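Local coordinates for protein alpha-L-rhamnosidase (Streptomyces avermitilis, PDB 3W5M) that releases terminal non-reducing alpha-L-rhamnose by hydrolysis from citrus flavonoids such as naringin and rutin and from the arabinogalactan-protein gum arabic, at residues D667-T679 against D718-L730. Sequence-based numbering, arbitrary orientation.
Sequences DLRDAQTSDGAFT and DALPSVHAWLRYL
Phe678 lays CD2 over one face of the Trp726 indole, 3.6 Å from Trp726 CG, with the two planes oblique at 50°; Leu730 CD1, from the same helix, lies over the opposite face toward its rim, and Gly676 O lies at the indole edge. Over one face of the Phe678 ring, toward its rim, lies Gln672 NE2, with Ser722 OG in plane at its edge. Ala677 CB sits over the centre of the Tyr729 ring, a CH-pi contact, while Asp675 OD2 meets that ring's edge. These groups pack the loop after helix 658-671 against helix 713-732 within the (alpha/alpha)6-barrel of this family 78 glycosidase. Trp726 NE1 hydrogen-bonds Asp697 OD1, its side chain about 7 Å from that of the rhamnose-binding Trp695. Gln672, with CG anti to the backbone N (chi1 -168°), extends its amide between loop and helix: NE2 donates almost straight to Ser722 O (3.0 Å, 167°) and also to Gly676 O. A leucine in its place would probably leave Gly676 O without this donor and cost the direct hydrogen bond between loop and helix. Ser722 O takes Trp726 N from the opposite face of its carbonyl plane. Arg669 has Asp718 O over one guanidinium face, and a water in plane at its edge accepts from Arg669 NH1 (3.1 Å) and donates to Ser722 OG (2.9 Å).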
loop_
_atom_site.group_PDB
_atom_site.type_symbol
_atom_site.label_atom_id
_atom_site.label_comp_id
_atom_site.label_asym_id
_atom_site.label_seq_id
_atom_site.Cartn_x
_atom_site.Cartn_y
_atom_site.Cartn_z
ATOM N N ASP A 667 -8.163 9.099 4.791
ATOM C CA ASP A 667 -7.324 8.594 5.899
ATOM C C ASP A 667 -6.516 9.751 6.498
ATOM O O ASP A 667 -6.401 9.872 7.721
ATOM C CB ASP A 667 -6.319 7.541 5.447
ATOM C CG ASP A 667 -6.969 6.254 4.923
ATOM O OD1 ASP A 667 -8.054 5.843 5.438
ATOM O OD2 ASP A 667 -6.342 5.654 4.002
ATOM N N LEU A 668 -5.969 10.591 5.637
ATOM C CA LEU A 668 -5.134 11.692 6.121
ATOM C C LEU A 668 -5.941 12.663 6.984
ATOM O O LEU A 668 -5.503 13.043 8.077
ATOM C CB LEU A 668 -4.497 12.418 4.956
ATOM C CG LEU A 668 -3.550 13.561 5.351
ATOM C CD1 LEU A 668 -2.296 13.029 6.045
ATOM C CD2 LEU A 668 -3.215 14.345 4.097
ATOM N N ARG A 669 -7.110 13.064 6.492
ATOM C CA ARG A 669 -8.034 13.876 7.298
ATOM C C ARG A 669 -8.541 13.206 8.552
ATOM O O ARG A 669 -8.732 13.882 9.565
ATOM C CB ARG A 669 -9.188 14.436 6.460
ATOM C CG ARG A 669 -8.702 15.508 5.487
ATOM C CD ARG A 669 -9.825 16.172 4.706
ATOM N NE ARG A 669 -10.566 15.201 3.884
ATOM C CZ ARG A 669 -10.301 14.946 2.610
ATOM N NH1 ARG A 669 -9.314 15.573 1.962
ATOM N NH2 ARG A 669 -11.068 14.080 1.956
ATOM N N ASP A 670 -8.703 11.887 8.547
ATOM C CA ASP A 670 -9.102 11.169 9.766
ATOM C C ASP A 670 -8.001 11.289 10.817
ATOM O O ASP A 670 -8.286 11.156 12.013
ATOM C CB ASP A 670 -9.238 9.644 9.529
ATOM C CG ASP A 670 -10.581 9.221 8.986
ATOM O OD1 ASP A 670 -11.555 10.013 8.989
ATOM O OD2 ASP A 670 -10.676 8.044 8.541
ATOM N N ALA A 671 -6.753 11.467 10.371
ATOM C CA ALA A 671 -5.587 11.506 11.287
ATOM C C ALA A 671 -5.192 12.930 11.699
ATOM O O ALA A 671 -4.353 13.104 12.612
ATOM C CB ALA A 671 -4.393 10.795 10.681
ATOM N N GLN A 672 -5.758 13.925 11.035
ATOM C CA GLN A 672 -5.339 15.337 11.301
ATOM C C GLN A 672 -5.547 15.648 12.784
ATOM O O GLN A 672 -6.599 15.308 13.372
ATOM C CB GLN A 672 -6.086 16.309 10.386
ATOM C CG GLN A 672 -5.520 17.749 10.374
ATOM C CD GLN A 672 -6.203 18.630 9.334
ATOM O OE1 GLN A 672 -7.201 18.237 8.757
ATOM N NE2 GLN A 672 -5.646 19.821 9.070
ATOM N N THR A 673 -4.551 16.267 13.420
ATOM C CA THR A 673 -4.651 16.439 14.874
ATOM C C THR A 673 -5.645 17.538 15.193
ATOM O O THR A 673 -6.020 18.319 14.303
ATOM C CB THR A 673 -3.320 16.807 15.521
ATOM O OG1 THR A 673 -3.000 18.170 15.176
ATOM C CG2 THR A 673 -2.231 15.839 15.070
ATOM N N SER A 674 -6.066 17.582 16.458
ATOM C CA SER A 674 -7.086 18.530 16.906
ATOM C C SER A 674 -6.602 19.970 16.763
ATOM O O SER A 674 -7.417 20.870 16.733
ATOM C CB SER A 674 -7.487 18.268 18.343
ATOM O OG SER A 674 -6.378 18.415 19.227
ATOM N N ASP A 675 -5.296 20.199 16.696
ATOM C CA ASP A 675 -4.819 21.561 16.437
ATOM C C ASP A 675 -4.466 21.809 14.961
ATOM O O ASP A 675 -3.825 22.810 14.599
ATOM C CB ASP A 675 -3.712 21.965 17.418
ATOM C CG ASP A 675 -2.457 21.149 17.262
ATOM O OD1 ASP A 675 -2.547 19.961 16.893
ATOM O OD2 ASP A 675 -1.363 21.696 17.521
ATOM N N GLY A 676 -4.913 20.895 14.106
ATOM C CA GLY A 676 -4.883 21.100 12.641
ATOM C C GLY A 676 -3.627 20.633 11.934
ATOM O O GLY A 676 -3.415 20.936 10.752
ATOM N N ALA A 677 -2.764 19.897 12.638
ATOM C CA ALA A 677 -1.543 19.440 12.009
ATOM C C ALA A 677 -1.816 18.133 11.224
ATOM O O ALA A 677 -2.330 17.170 11.796
ATOM C CB ALA A 677 -0.448 19.223 13.064
ATOM N N PHE A 678 -1.460 18.113 9.940
ATOM C CA PHE A 678 -1.365 16.825 9.220
ATOM C C PHE A 678 -0.200 15.981 9.798
ATOM O O PHE A 678 0.868 16.516 10.110
ATOM C CB PHE A 678 -1.179 17.085 7.729
ATOM C CG PHE A 678 -2.424 17.609 7.027
ATOM C CD1 PHE A 678 -3.629 16.892 7.085
ATOM C CD2 PHE A 678 -2.394 18.799 6.284
ATOM C CE1 PHE A 678 -4.776 17.355 6.435
ATOM C CE2 PHE A 678 -3.535 19.242 5.608
ATOM C CZ PHE A 678 -4.730 18.516 5.691
ATOM N N THR A 679 -0.401 14.662 9.902
ATOM C CA THR A 679 0.596 13.714 10.448
ATOM C C THR A 679 1.655 13.288 9.422
ATOM O O THR A 679 1.502 13.507 8.215
ATOM C CB THR A 679 -0.125 12.460 11.008
ATOM O OG1 THR A 679 -0.996 11.930 9.982
ATOM C CG2 THR A 679 -0.973 12.816 12.254
ATOM N N ASP A 718 -13.648 18.802 -0.631
ATOM C CA ASP A 718 -13.541 17.985 0.558
ATOM C C ASP A 718 -12.248 18.249 1.340
ATOM O O ASP A 718 -12.189 17.956 2.525
ATOM C CB ASP A 718 -13.613 16.487 0.172
ATOM C CG ASP A 718 -15.019 16.048 -0.233
ATOM O OD1 ASP A 718 -16.013 16.764 0.043
ATOM O OD2 ASP A 718 -15.140 14.955 -0.833
ATOM N N ALA A 719 -11.237 18.812 0.669
ATOM C CA ALA A 719 -9.901 19.044 1.247
ATOM C C ALA A 719 -9.817 20.450 1.833
ATOM O O ALA A 719 -9.128 20.668 2.821
ATOM C CB ALA A 719 -8.822 18.874 0.180
ATOM N N LEU A 720 -10.556 21.395 1.260
ATOM C CA LEU A 720 -10.296 22.810 1.611
ATOM C C LEU A 720 -10.399 23.167 3.115
ATOM O O LEU A 720 -9.500 23.826 3.615
ATOM C CB LEU A 720 -11.028 23.806 0.667
ATOM C CG LEU A 720 -10.579 25.272 0.763
ATOM C CD1 LEU A 720 -9.091 25.452 0.469
ATOM C CD2 LEU A 720 -11.435 26.151 -0.149
ATOM N N PRO A 721 -11.429 22.684 3.858
ATOM C CA PRO A 721 -11.464 22.955 5.317
ATOM C C PRO A 721 -10.262 22.415 6.115
ATOM O O PRO A 721 -9.772 23.087 7.035
ATOM C CB PRO A 721 -12.770 22.283 5.770
ATOM C CG PRO A 721 -13.605 22.228 4.516
ATOM C CD PRO A 721 -12.637 21.954 3.414
ATOM N N SER A 722 -9.778 21.217 5.776
ATOM C CA SER A 722 -8.555 20.669 6.419
ATOM C C SER A 722 -7.321 21.507 6.058
ATOM O O SER A 722 -6.425 21.662 6.879
ATOM C CB SER A 722 -8.319 19.191 6.049
ATOM O OG SER A 722 -7.976 19.059 4.681
ATOM N N VAL A 723 -7.312 22.059 4.841
ATOM C CA VAL A 723 -6.227 22.917 4.350
ATOM C C VAL A 723 -6.221 24.228 5.172
ATOM O O VAL A 723 -5.169 24.645 5.646
ATOM C CB VAL A 723 -6.360 23.185 2.835
ATOM C CG1 VAL A 723 -5.447 24.326 2.365
ATOM C CG2 VAL A 723 -6.036 21.915 2.044
ATOM N N HIS A 724 -7.400 24.831 5.351
ATOM C CA HIS A 724 -7.555 26.012 6.233
ATOM C C HIS A 724 -6.990 25.729 7.619
ATOM O O HIS A 724 -6.228 26.546 8.160
ATOM C CB HIS A 724 -9.028 26.482 6.320
ATOM C CG HIS A 724 -9.220 27.757 7.096
ATOM N ND1 HIS A 724 -9.263 28.999 6.494
ATOM C CD2 HIS A 724 -9.360 27.983 8.426
ATOM C CE1 HIS A 724 -9.430 29.936 7.416
ATOM N NE2 HIS A 724 -9.490 29.346 8.599
ATOM N N ALA A 725 -7.340 24.574 8.198
ATOM C CA ALA A 725 -6.897 24.243 9.539
ATOM C C ALA A 725 -5.378 24.048 9.597
ATOM O O ALA A 725 -4.759 24.372 10.607
ATOM C CB ALA A 725 -7.625 23.019 10.066
ATOM N N TRP A 726 -4.798 23.521 8.509
ATOM C CA TRP A 726 -3.350 23.296 8.392
ATOM C C TRP A 726 -2.655 24.644 8.347
ATOM O O TRP A 726 -1.660 24.844 9.060
ATOM C CB TRP A 726 -3.054 22.488 7.131
ATOM C CG TRP A 726 -1.636 22.286 6.699
ATOM C CD1 TRP A 726 -1.135 22.528 5.456
ATOM C CD2 TRP A 726 -0.576 21.675 7.444
ATOM N NE1 TRP A 726 0.167 22.119 5.366
ATOM C CE2 TRP A 726 0.551 21.622 6.588
ATOM C CE3 TRP A 726 -0.462 21.184 8.762
ATOM C CZ2 TRP A 726 1.784 21.094 6.988
ATOM C CZ3 TRP A 726 0.803 20.668 9.180
ATOM C CH2 TRP A 726 1.896 20.639 8.287
ATOM N N LEU A 727 -3.192 25.576 7.552
ATOM C CA LEU A 727 -2.547 26.901 7.403
ATOM C C LEU A 727 -2.587 27.665 8.717
ATOM O O LEU A 727 -1.626 28.399 9.066
ATOM C CB LEU A 727 -3.201 27.725 6.277
ATOM C CG LEU A 727 -2.883 27.297 4.834
ATOM C CD1 LEU A 727 -3.796 27.995 3.839
ATOM C CD2 LEU A 727 -1.416 27.478 4.456
ATOM N N ARG A 728 -3.696 27.512 9.439
ATOM C CA ARG A 728 -3.880 28.126 10.750
ATOM C C ARG A 728 -2.865 27.561 11.749
ATOM O O ARG A 728 -2.224 28.320 12.504
ATOM C CB ARG A 728 -5.315 27.962 11.224
ATOM C CG ARG A 728 -5.547 28.261 12.688
ATOM C CD ARG A 728 -6.970 27.906 13.055
ATOM N NE ARG A 728 -7.923 28.852 12.483
ATOM C CZ ARG A 728 -9.243 28.662 12.475
ATOM N NH1 ARG A 728 -9.752 27.552 13.000
ATOM N NH2 ARG A 728 -10.053 29.577 11.940
ATOM N N TYR A 729 -2.690 26.238 11.721
ATOM C CA TYR A 729 -1.633 25.578 12.478
ATOM C C TYR A 729 -0.258 26.135 12.127
ATOM O O TYR A 729 0.548 26.409 13.021
ATOM C CB TYR A 729 -1.646 24.041 12.243
ATOM C CG TYR A 729 -0.405 23.356 12.789
ATOM C CD1 TYR A 729 -0.354 22.910 14.114
ATOM C CD2 TYR A 729 0.732 23.182 11.984
ATOM C CE1 TYR A 729 0.799 22.314 14.622
ATOM C CE2 TYR A 729 1.862 22.551 12.471
ATOM C CZ TYR A 729 1.895 22.142 13.786
ATOM O OH TYR A 729 3.034 21.548 14.242
ATOM N N LEU A 730 0.020 26.308 10.843
ATOM C CA LEU A 730 1.346 26.717 10.409
ATOM C C LEU A 730 1.638 28.169 10.802
ATOM O O LEU A 730 2.771 28.513 11.135
ATOM C CB LEU A 730 1.490 26.559 8.902
ATOM C CG LEU A 730 1.616 25.112 8.377
ATOM C CD1 LEU A 730 1.559 25.142 6.861
ATOM C CD2 LEU A 730 2.882 24.399 8.864
HETATM O O HOH W 1 -6.879 17.280 2.721
HETATM O O HOH W 2 -5.738 24.858 13.111
#